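Long-range contacts in putative acetyltransferase (Streptococcus mutans, PDB 3LD2), which binds coenzyme A and probably transfers an acyl group from the acylated cofactor to an unidentified acceptor: residues Glu50-Thr55 with Pro66-Asp71; Val111-Ala116 with Gln143-His148; Leu150-Glu155 with Gln180-Leu185. All blocks are in the same frame, centred on the assembly; numbering follows the deposited sequence.

Contact 1 of 3, residues Glu50-Thr55 with Pro66-Asp71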
# COMPACT_ATOMS: atom_id res chain seq x y z
N GLU A 50 -12.53 -7.49 3.75
CA GLU A 50 -12.71 -8.61 2.83
C GLU A 50 -11.74 -8.56 1.67
O GLU A 50 -11.15 -9.57 1.31
CB GLU A 50 -14.13 -8.61 2.26
CG GLU A 50 -15.13 -9.45 3.05
CD GLU A 50 -14.82 -10.96 3.02
OE1 GLU A 50 -14.45 -11.49 4.09
OE2 GLU A 50 -14.94 -11.60 1.94
N LEU A 51 -11.60 -7.39 1.07
CA LEU A 51 -10.73 -7.22 -0.07
C LEU A 51 -9.27 -7.51 0.31
O LEU A 51 -8.55 -8.16 -0.44
CB LEU A 51 -10.85 -5.81 -0.64
CG LEU A 51 -9.73 -5.36 -1.57
CD1 LEU A 51 -9.45 -6.39 -2.66
CD2 LEU A 51 -10.09 -4.06 -2.19
N GLU A 52 -8.85 -7.02 1.46
CA GLU A 52 -7.45 -7.13 1.82
C GLU A 52 -7.14 -8.57 2.10
O GLU A 52 -6.06 -9.07 1.75
CB GLU A 52 -7.12 -6.27 3.04
CG GLU A 52 -6.51 -4.96 2.64
CD GLU A 52 -6.20 -4.09 3.81
OE1 GLU A 52 -6.79 -3.00 3.86
OE2 GLU A 52 -5.41 -4.50 4.71
N ASN A 53 -8.09 -9.23 2.75
CA ASN A 53 -7.87 -10.58 3.18
C ASN A 53 -7.94 -11.56 2.00
O ASN A 53 -7.50 -12.70 2.11
CB ASN A 53 -8.82 -10.97 4.31
CG ASN A 53 -8.39 -10.42 5.68
OD1 ASN A 53 -7.24 -10.04 5.87
ND2 ASN A 53 -9.32 -10.40 6.62
N LYS A 54 -8.47 -11.11 0.87
CA LYS A 54 -8.43 -11.94 -0.34
C LYS A 54 -7.14 -11.65 -1.07
O LYS A 54 -6.73 -12.43 -1.93
CB LYS A 54 -9.62 -11.66 -1.29
CG LYS A 54 -11.00 -12.06 -0.77
CD LYS A 54 -12.12 -11.31 -1.50
CE LYS A 54 -13.48 -11.55 -0.83
NZ LYS A 54 -14.62 -11.31 -1.77
N THR A 55 -6.52 -10.52 -0.73
CA THR A 55 -5.35 -10.03 -1.44
C THR A 55 -3.99 -10.46 -0.86
O THR A 55 -3.03 -10.65 -1.60
CB THR A 55 -5.36 -8.50 -1.53
OG1 THR A 55 -6.62 -8.06 -2.04
CG2 THR A 55 -4.24 -8.01 -2.44
N PRO A 66 -4.37 -14.16 8.72
CA PRO A 66 -4.78 -12.97 7.97
C PRO A 66 -4.19 -11.70 8.58
O PRO A 66 -3.99 -11.64 9.78
CB PRO A 66 -6.32 -12.95 8.17
CG PRO A 66 -6.66 -14.13 9.07
CD PRO A 66 -5.37 -14.54 9.72
N VAL A 67 -3.91 -10.70 7.75
CA VAL A 67 -3.39 -9.45 8.27
C VAL A 67 -4.49 -8.42 8.65
O VAL A 67 -4.26 -7.55 9.47
CB VAL A 67 -2.41 -8.81 7.27
CG1 VAL A 67 -1.64 -9.89 6.52
CG2 VAL A 67 -3.17 -7.94 6.29
N ALA A 68 -5.68 -8.54 8.07
CA ALA A 68 -6.70 -7.52 8.28
C ALA A 68 -7.85 -7.98 9.17
O ALA A 68 -8.19 -9.16 9.19
CB ALA A 68 -7.24 -7.00 6.96
N SER A 69 -8.41 -7.04 9.91
CA SER A 69 -9.62 -7.27 10.68
C SER A 69 -10.31 -5.93 10.86
O SER A 69 -9.67 -4.89 10.70
CB SER A 69 -9.28 -7.88 12.04
OG SER A 69 -8.50 -6.97 12.81
N LYS A 70 -11.60 -5.96 11.17
CA LYS A 70 -12.40 -4.75 11.35
C LYS A 70 -11.73 -3.85 12.38
O LYS A 70 -11.56 -2.66 12.16
CB LYS A 70 -13.81 -5.12 11.82
CG LYS A 70 -14.81 -3.98 11.86
CD LYS A 70 -16.15 -4.46 12.47
CE LYS A 70 -17.11 -3.30 12.73
NZ LYS A 70 -17.81 -2.84 11.49
N ASP A 71 -11.31 -4.44 13.48
CA ASP A 71 -10.72 -3.67 14.55
C ASP A 71 -9.31 -3.18 14.29
O ASP A 71 -8.93 -2.13 14.78
CB ASP A 71 -10.77 -4.46 15.84
CG ASP A 71 -12.04 -4.22 16.60
OD1 ASP A 71 -11.99 -3.38 17.52
OD2 ASP A 71 -13.08 -4.84 16.24
O HOH W 1 -4.61 -11.08 5.24

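Contact 2 of 3, residues Val111-Ala116 with Gln143-His148. With COA (coenzyme A), chain E.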
# COMPACT_ATOMS: atom_id res chain seq x y z
N VAL A 111 6.79 9.74 4.21
CA VAL A 111 5.51 9.04 4.23
C VAL A 111 5.64 7.59 3.70
O VAL A 111 6.49 7.30 2.85
CB VAL A 111 4.39 9.86 3.52
CG1 VAL A 111 4.63 9.96 2.02
CG2 VAL A 111 3.02 9.27 3.80
N THR A 112 4.84 6.67 4.23
CA THR A 112 4.72 5.31 3.66
C THR A 112 3.25 4.92 3.30
O THR A 112 2.31 5.64 3.68
CB THR A 112 5.41 4.24 4.59
OG1 THR A 112 5.53 2.97 3.91
CG2 THR A 112 4.64 4.06 5.87
N PHE A 113 3.04 3.82 2.57
CA PHE A 113 1.69 3.41 2.15
C PHE A 113 1.59 1.95 1.74
O PHE A 113 2.57 1.35 1.33
CB PHE A 113 1.17 4.27 0.99
CG PHE A 113 1.88 4.02 -0.31
CD1 PHE A 113 1.37 3.13 -1.24
CD2 PHE A 113 3.08 4.66 -0.59
CE1 PHE A 113 2.02 2.88 -2.44
CE2 PHE A 113 3.75 4.42 -1.78
CZ PHE A 113 3.22 3.53 -2.71
N GLY A 114 0.40 1.38 1.87
CA GLY A 114 0.09 0.08 1.31
C GLY A 114 -0.97 0.27 0.22
O GLY A 114 -1.60 1.33 0.15
N ILE A 115 -1.14 -0.74 -0.62
CA ILE A 115 -2.16 -0.69 -1.66
C ILE A 115 -2.59 -2.11 -2.07
O ILE A 115 -1.81 -3.03 -2.10
CB ILE A 115 -1.68 0.09 -2.90
CG1 ILE A 115 -2.85 0.31 -3.87
CG2 ILE A 115 -0.54 -0.63 -3.56
CD1 ILE A 115 -2.48 1.12 -5.09
N ALA A 116 -3.88 -2.27 -2.34
CA ALA A 116 -4.40 -3.56 -2.73
C ALA A 116 -5.50 -3.34 -3.75
O ALA A 116 -6.45 -2.59 -3.52
CB ALA A 116 -4.90 -4.35 -1.51
N GLN A 143 8.74 14.91 2.22
CA GLN A 143 9.86 15.07 1.30
C GLN A 143 10.05 13.80 0.48
O GLN A 143 10.44 13.85 -0.69
CB GLN A 143 11.15 15.34 2.08
CG GLN A 143 11.22 16.70 2.76
CD GLN A 143 11.20 17.83 1.77
OE1 GLN A 143 10.22 18.57 1.69
NE2 GLN A 143 12.27 17.96 0.98
N LYS A 144 9.74 12.67 1.11
CA LYS A 144 10.16 11.39 0.61
C LYS A 144 9.15 10.30 0.94
O LYS A 144 8.66 10.21 2.07
CB LYS A 144 11.51 11.02 1.23
CG LYS A 144 12.11 9.74 0.72
CD LYS A 144 13.09 9.18 1.71
CE LYS A 144 13.98 8.13 1.07
NZ LYS A 144 15.20 7.89 1.87
N VAL A 145 8.85 9.50 -0.08
CA VAL A 145 8.08 8.28 0.10
C VAL A 145 9.04 7.10 0.17
O VAL A 145 9.98 7.01 -0.60
CB VAL A 145 7.15 7.99 -1.09
CG1 VAL A 145 6.22 6.84 -0.74
CG2 VAL A 145 6.39 9.21 -1.48
N LEU A 146 8.76 6.18 1.07
CA LEU A 146 9.55 4.99 1.16
C LEU A 146 8.68 3.75 1.47
O LEU A 146 7.86 3.76 2.39
CB LEU A 146 10.65 5.22 2.18
CG LEU A 146 11.75 4.17 2.27
CD1 LEU A 146 13.08 4.80 2.54
CD2 LEU A 146 11.38 3.21 3.38
N ILE A 147 8.89 2.68 0.68
CA ILE A 147 8.19 1.41 0.88
C ILE A 147 9.09 0.18 0.82
O ILE A 147 10.17 0.20 0.22
CB ILE A 147 7.08 1.20 -0.16
CG1 ILE A 147 7.66 1.37 -1.56
CG2 ILE A 147 5.90 2.17 0.10
CD1 ILE A 147 6.63 1.33 -2.65
N HIS A 148 8.61 -0.89 1.43
CA HIS A 148 9.28 -2.19 1.42
C HIS A 148 8.50 -3.14 0.52
O HIS A 148 7.29 -3.29 0.69
CB HIS A 148 9.28 -2.77 2.82
CG HIS A 148 10.21 -2.06 3.76
ND1 HIS A 148 11.40 -2.61 4.18
CD2 HIS A 148 10.12 -0.85 4.36
CE1 HIS A 148 12.00 -1.77 5.00
NE2 HIS A 148 11.24 -0.70 5.13
N1A COA E . 2.69 -8.02 -14.94
C2A COA E . 3.55 -7.02 -15.61
N3A COA E . 3.39 -5.57 -15.27
C4A COA E . 2.41 -5.16 -14.27
C5A COA E . 1.58 -6.16 -13.59
C6A COA E . 1.71 -7.61 -13.93
N6A COA E . 0.85 -8.56 -13.23
N7A COA E . 0.68 -5.50 -12.63
C8A COA E . 0.98 -4.09 -12.71
N9A COA E . 2.11 -3.90 -13.66
C1B COA E . 2.29 -2.62 -14.11
C2B COA E . 2.39 -2.16 -15.55
O2B COA E . 3.17 -2.76 -16.54
C3B COA E . 1.70 -0.88 -15.66
O3B COA E . 1.45 -0.24 -16.88
P3B COA E . 0.35 -0.97 -17.92
O7A COA E . -0.11 0.23 -18.95
O8A COA E . 1.06 -2.19 -18.80
O9A COA E . -0.77 -1.56 -17.21
C4B COA E . 1.12 -0.57 -14.30
O4B COA E . 1.45 -1.68 -13.38
C5B COA E . 0.09 0.41 -13.85
O5B COA E . -0.90 -0.61 -13.82
P1A COA E . -2.22 -0.66 -12.84
O1A COA E . -3.49 -1.28 -13.72
O2A COA E . -2.49 0.69 -12.37
O3A COA E . -1.93 -1.65 -11.57
P2A COA E . -3.08 -2.46 -10.73
O4A COA E . -3.42 -3.87 -11.51
O5A COA E . -4.30 -1.67 -10.58
O6A COA E . -2.46 -2.86 -9.27
CBP COA E . -0.93 -3.71 -7.76
CCP COA E . -1.07 -3.03 -9.13
CDP COA E . -1.53 -2.75 -6.69
CEP COA E . 0.55 -4.06 -7.46
CAP COA E . -1.79 -5.00 -7.77
OAP COA E . -1.20 -6.05 -8.48
C9P COA E . -1.96 -5.51 -6.34
O9P COA E . -3.05 -5.46 -5.86
N8P COA E . -1.12 -6.60 -5.89
C7P COA E . -1.71 -7.39 -4.82
C6P COA E . -0.85 -7.36 -3.56
C5P COA E . -0.06 -6.05 -3.45
O5P COA E . -0.62 -5.06 -3.11
N4P COA E . 1.37 -6.02 -3.65
C3P COA E . 2.22 -5.02 -2.99
C2P COA E . 1.52 -3.70 -2.63
S1P COA E . 1.60 -3.50 -0.81

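Contact 3 of 3, residues Leu150-Glu155 with Gln180-Leu185. With COA (coenzyme A), chain E.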
# COMPACT_ATOMS: atom_id res chain seq x y z
N LEU A 150 8.58 -7.14 -0.96
CA LEU A 150 9.14 -8.49 -1.07
C LEU A 150 9.59 -8.74 -2.50
O LEU A 150 8.87 -8.37 -3.43
CB LEU A 150 8.09 -9.53 -0.74
CG LEU A 150 7.73 -9.67 0.72
CD1 LEU A 150 6.97 -10.98 0.92
CD2 LEU A 150 9.00 -9.61 1.58
N SER A 151 10.77 -9.33 -2.68
CA SER A 151 11.29 -9.62 -4.03
C SER A 151 10.44 -10.65 -4.79
O SER A 151 10.56 -10.79 -6.00
CB SER A 151 12.79 -10.01 -3.99
OG SER A 151 13.03 -11.20 -3.27
N SER A 152 9.55 -11.33 -4.08
CA SER A 152 8.65 -12.29 -4.66
C SER A 152 7.45 -11.60 -5.29
O SER A 152 6.68 -12.22 -6.04
CB SER A 152 8.17 -13.24 -3.56
OG SER A 152 7.73 -12.53 -2.42
N ASN A 153 7.27 -10.32 -4.97
CA ASN A 153 6.11 -9.58 -5.45
C ASN A 153 6.36 -8.98 -6.81
O ASN A 153 6.58 -7.78 -6.96
CB ASN A 153 5.69 -8.51 -4.46
CG ASN A 153 4.26 -8.08 -4.67
OD1 ASN A 153 3.56 -7.73 -3.72
ND2 ASN A 153 3.80 -8.13 -5.90
N GLN A 154 6.32 -9.85 -7.80
CA GLN A 154 6.71 -9.55 -9.16
C GLN A 154 5.93 -8.41 -9.77
O GLN A 154 6.49 -7.59 -10.48
CB GLN A 154 6.52 -10.79 -10.03
CG GLN A 154 6.90 -10.61 -11.46
CD GLN A 154 7.05 -11.94 -12.14
OE1 GLN A 154 7.17 -12.98 -11.47
NE2 GLN A 154 7.03 -11.93 -13.48
N GLU A 155 4.62 -8.38 -9.52
CA GLU A 155 3.79 -7.33 -10.11
C GLU A 155 4.02 -5.98 -9.44
O GLU A 155 3.99 -4.95 -10.11
CB GLU A 155 2.30 -7.69 -10.14
CG GLU A 155 1.81 -8.46 -8.96
CD GLU A 155 2.08 -9.95 -9.09
OE1 GLU A 155 2.36 -10.61 -8.06
OE2 GLU A 155 2.01 -10.44 -10.24
N GLN A 180 11.60 -20.53 0.44
CA GLN A 180 12.50 -19.65 -0.30
C GLN A 180 12.99 -18.50 0.58
O GLN A 180 12.26 -18.00 1.45
CB GLN A 180 11.82 -19.06 -1.53
CG GLN A 180 10.86 -19.96 -2.24
CD GLN A 180 10.08 -19.21 -3.28
OE1 GLN A 180 10.62 -18.35 -3.97
NE2 GLN A 180 8.80 -19.52 -3.39
N TYR A 181 14.22 -18.08 0.32
CA TYR A 181 14.76 -16.86 0.93
C TYR A 181 14.37 -15.67 0.11
O TYR A 181 14.77 -15.53 -1.04
CB TYR A 181 16.28 -16.92 1.12
CG TYR A 181 16.61 -17.79 2.29
CD1 TYR A 181 16.55 -17.28 3.59
CD2 TYR A 181 16.92 -19.13 2.11
CE1 TYR A 181 16.83 -18.09 4.70
CE2 TYR A 181 17.20 -19.95 3.21
CZ TYR A 181 17.14 -19.43 4.49
OH TYR A 181 17.41 -20.25 5.56
N VAL A 182 13.58 -14.79 0.70
CA VAL A 182 13.08 -13.64 -0.04
C VAL A 182 13.84 -12.40 0.38
O VAL A 182 14.19 -12.26 1.56
CB VAL A 182 11.57 -13.49 0.15
CG1 VAL A 182 11.01 -12.39 -0.74
CG2 VAL A 182 10.90 -14.83 -0.16
N ASP A 183 14.14 -11.54 -0.58
CA ASP A 183 14.76 -10.25 -0.28
C ASP A 183 13.72 -9.15 -0.03
O ASP A 183 12.57 -9.24 -0.46
CB ASP A 183 15.64 -9.80 -1.44
CG ASP A 183 16.86 -10.70 -1.65
OD1 ASP A 183 17.30 -11.40 -0.71
OD2 ASP A 183 17.39 -10.66 -2.78
N ASP A 184 14.17 -8.11 0.65
CA ASP A 184 13.34 -6.95 0.90
C ASP A 184 13.85 -5.82 0.03
O ASP A 184 14.98 -5.35 0.21
CB ASP A 184 13.42 -6.59 2.37
CG ASP A 184 12.43 -5.53 2.77
OD1 ASP A 184 11.43 -5.32 2.04
OD2 ASP A 184 12.65 -4.91 3.84
N LEU A 185 13.05 -5.38 -0.93
CA LEU A 185 13.46 -4.29 -1.79
C LEU A 185 12.80 -3.01 -1.33
O LEU A 185 11.59 -2.96 -1.12
CB LEU A 185 13.08 -4.56 -3.24
CG LEU A 185 13.51 -5.91 -3.78
CD1 LEU A 185 13.05 -6.04 -5.23
CD2 LEU A 185 15.01 -6.06 -3.63
N1A COA E . 2.69 -8.02 -14.94
C2A COA E . 3.55 -7.02 -15.61
N3A COA E . 3.39 -5.57 -15.27
C4A COA E . 2.41 -5.16 -14.27
C5A COA E . 1.58 -6.16 -13.59
C6A COA E . 1.71 -7.61 -13.93
N6A COA E . 0.85 -8.56 -13.23
N7A COA E . 0.68 -5.50 -12.63
C8A COA E . 0.98 -4.09 -12.71
N9A COA E . 2.11 -3.90 -13.66
C1B COA E . 2.29 -2.62 -14.11
C2B COA E . 2.39 -2.16 -15.55
O2B COA E . 3.17 -2.76 -16.54
C3B COA E . 1.70 -0.88 -15.66
O3B COA E . 1.45 -0.24 -16.88
P3B COA E . 0.35 -0.97 -17.92
O7A COA E . -0.11 0.23 -18.95
O8A COA E . 1.06 -2.19 -18.80
O9A COA E . -0.77 -1.56 -17.21
C4B COA E . 1.12 -0.57 -14.30
O4B COA E . 1.45 -1.68 -13.38
C5B COA E . 0.09 0.41 -13.85
O5B COA E . -0.90 -0.61 -13.82
P1A COA E . -2.22 -0.66 -12.84
O1A COA E . -3.49 -1.28 -13.72
O2A COA E . -2.49 0.69 -12.37
O3A COA E . -1.93 -1.65 -11.57
P2A COA E . -3.08 -2.46 -10.73
O4A COA E . -3.42 -3.87 -11.51
O5A COA E . -4.30 -1.67 -10.58
O6A COA E . -2.46 -2.86 -9.27
CBP COA E . -0.93 -3.71 -7.76
CCP COA E . -1.07 -3.03 -9.13
CDP COA E . -1.53 -2.75 -6.69
CEP COA E . 0.55 -4.06 -7.46
CAP COA E . -1.79 -5.00 -7.77
OAP COA E . -1.20 -6.05 -8.48
C9P COA E . -1.96 -5.51 -6.34
O9P COA E . -3.05 -5.46 -5.86
N8P COA E . -1.12 -6.60 -5.89
C7P COA E . -1.71 -7.39 -4.82
C6P COA E . -0.85 -7.36 -3.56
C5P COA E . -0.06 -6.05 -3.45
O5P COA E . -0.62 -5.06 -3.11
N4P COA E . 1.37 -6.02 -3.65
C3P COA E . 2.22 -5.02 -2.99
C2P COA E . 1.52 -3.70 -2.63
S1P COA E . 1.60 -3.50 -0.81

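Contact 1 of 3, residues Glu50-Thr55 with Pro66-Asp71
The side-chain amide of Asn53 pairs with the backbone of Ala68 through two hydrogen bonds. Ala68 N donates to Asn53 OD1 (3.1 Å), lying in the carbonyl plane on a lone pair, although the bond is bent, 143° at the hydrogen. In return Asn53 ND2 donates to Ala68 O (3.1 Å) along a straighter line, 165° at the hydrogen. Seen from the asparagine the acceptor lies in the amide plane; seen from Ala68 the donor stands well above the carbonyl plane. With both ends engaged, the amide cannot flip without losing the pair. A water adds a third link, donating to Asn53 OD1 (2.9 Å) and accepting from Val67 N, so two donors grip that oxygen.

The amide lies at the C-terminal part of helix 45-55 and holds the loop that leads into helix 70-77, in the helical N-terminal region of the GNAT fold. Ser69 is the N-cap of that second helix, directly after the gripped Ala68. Lys70 in its first turn forms a salt bridge back to Glu46 on the first helix.

Van der Waals contact is modest. Ala68 CB points toward the helix and packs against Glu52 CB (4.0 Å). The extended chain of Glu52 carries OE2 to 3.8 Å from Ala68 CB and on to a weak hydrogen bond with Trp56. Pro66, which follows a cis peptide bond, sets CB 3.8 Å from Asn53 OD1.

Contact 2 of 3, residues Val111-Ala116 with Gln143-His148
Lys144 O receives the first bond between the two parallel strands, from Val111 N at 2.9 Å, while the lysine's amino end turns away to a salt bridge with Glu168. Val145 is paired with Val111, and their side chains lie side by side, pointing the same way, with Val111 CG1 4.0 Å from Val145 CG2. The other branch, Val145 CG1, meets the Phe113 ring at its edge, 3.6 Å from Phe113 CE2. Leu146 N then donates to Val111 O (3.1 Å, 160° at the hydrogen). The carbonyl of Leu146 is taken by a side chain: Thr112 OG1, anti to its own backbone N (chi1 -169°), reaches across to donate to Leu146 O at 2.9 Å, in the carbonyl plane. At Ile147 the contact is apolar, CG2 sitting over a face of the Phe113 ring as a CH-pi contact, 4.0 Å from the centroid, while Phe134 of helix 126-138 also meets that ring. The two segments run at 42° to each other and diverge towards the cofactor, where Ile115, further along strand 110-117, sets CG2 against C2P of coenzyme A. Helix 126-138 joins the strands as a beta-alpha-beta unit, and their parting at the cofactor is characteristic of the GNAT fold.

Contact 3 of 3, residues Leu150-Glu155 with Gln180-Leu185
The end of strand 144-150 and the turn after it, which leads into the helix lining the cofactor site of this GNAT fold, rest against the antiparallel strand 180-190. Leu150 and Asp184 form a non-hydrogen-bonded pair, and a type I turn from Leu150 to Asn153 leads into helix 154-162, with Asn153 as its N-cap residue. Ser151 supplies both hydrogen bonds of the contact. Its backbone N donates to Asp183 O at 2.9 Å, tilted 28° from the carbonyl plane, and its hydroxyl OG accepts from Asp183 N at 2.9 Å. With chi1 at 63°, OG lies between the serine's own N and carbonyl carbon, which brings it to Asp183 N, where it takes the part that a backbone carbonyl would play in a regular antiparallel pair. The carboxylate of Asp183 is directed to the outer strand, where it bonds Lys173 N and forms a salt bridge with Arg170.

Beside these bonds, Val182 CG1 carries the apolar contact with Leu150. It touches Leu150 CB at 4.1 Å, the two side chains crossing at about a right angle, and it also packs against the hydroxyls of Ser151 and Ser152. Ser152 OG has its polar partner in Gln59 O. Leu185 CD1 lies against Ser151 CA at 4.2 Å.

Past the turn the segment meets coenzyme A. Glu155 CB lies 3.5 Å from the adenine amino nitrogen N6A, and Asn153 OD1 accepts a weak, bent hydrogen bond from the pantetheine nitrogen N4P at 2.8 Å.

The three contacts follow one another along the chain, each closing before the next opens, and are spread over one mixed sheet and the helices around it. Contacts 2 and 3 have centres about 17 Å apart and both draw on strand 144-150, which contact 2 pairs with 110-117 and contact 3, at its end, with 180-190; His148 ND1 and Asp184 OD2, 2.6 Å apart, probably hydrogen-bond between them. Contact 1 lies about 19 Å from contact 2 and 21 Å from contact 3, centre to centre, yet its helix reaches the sheet where Thr55 CG2 packs on Ala116 CB at 3.8 Å. Thr55, Ile115, Ala116, Asn153 and Glu155 all belong to the coenzyme A pocket, so one segment of each contact also lines it.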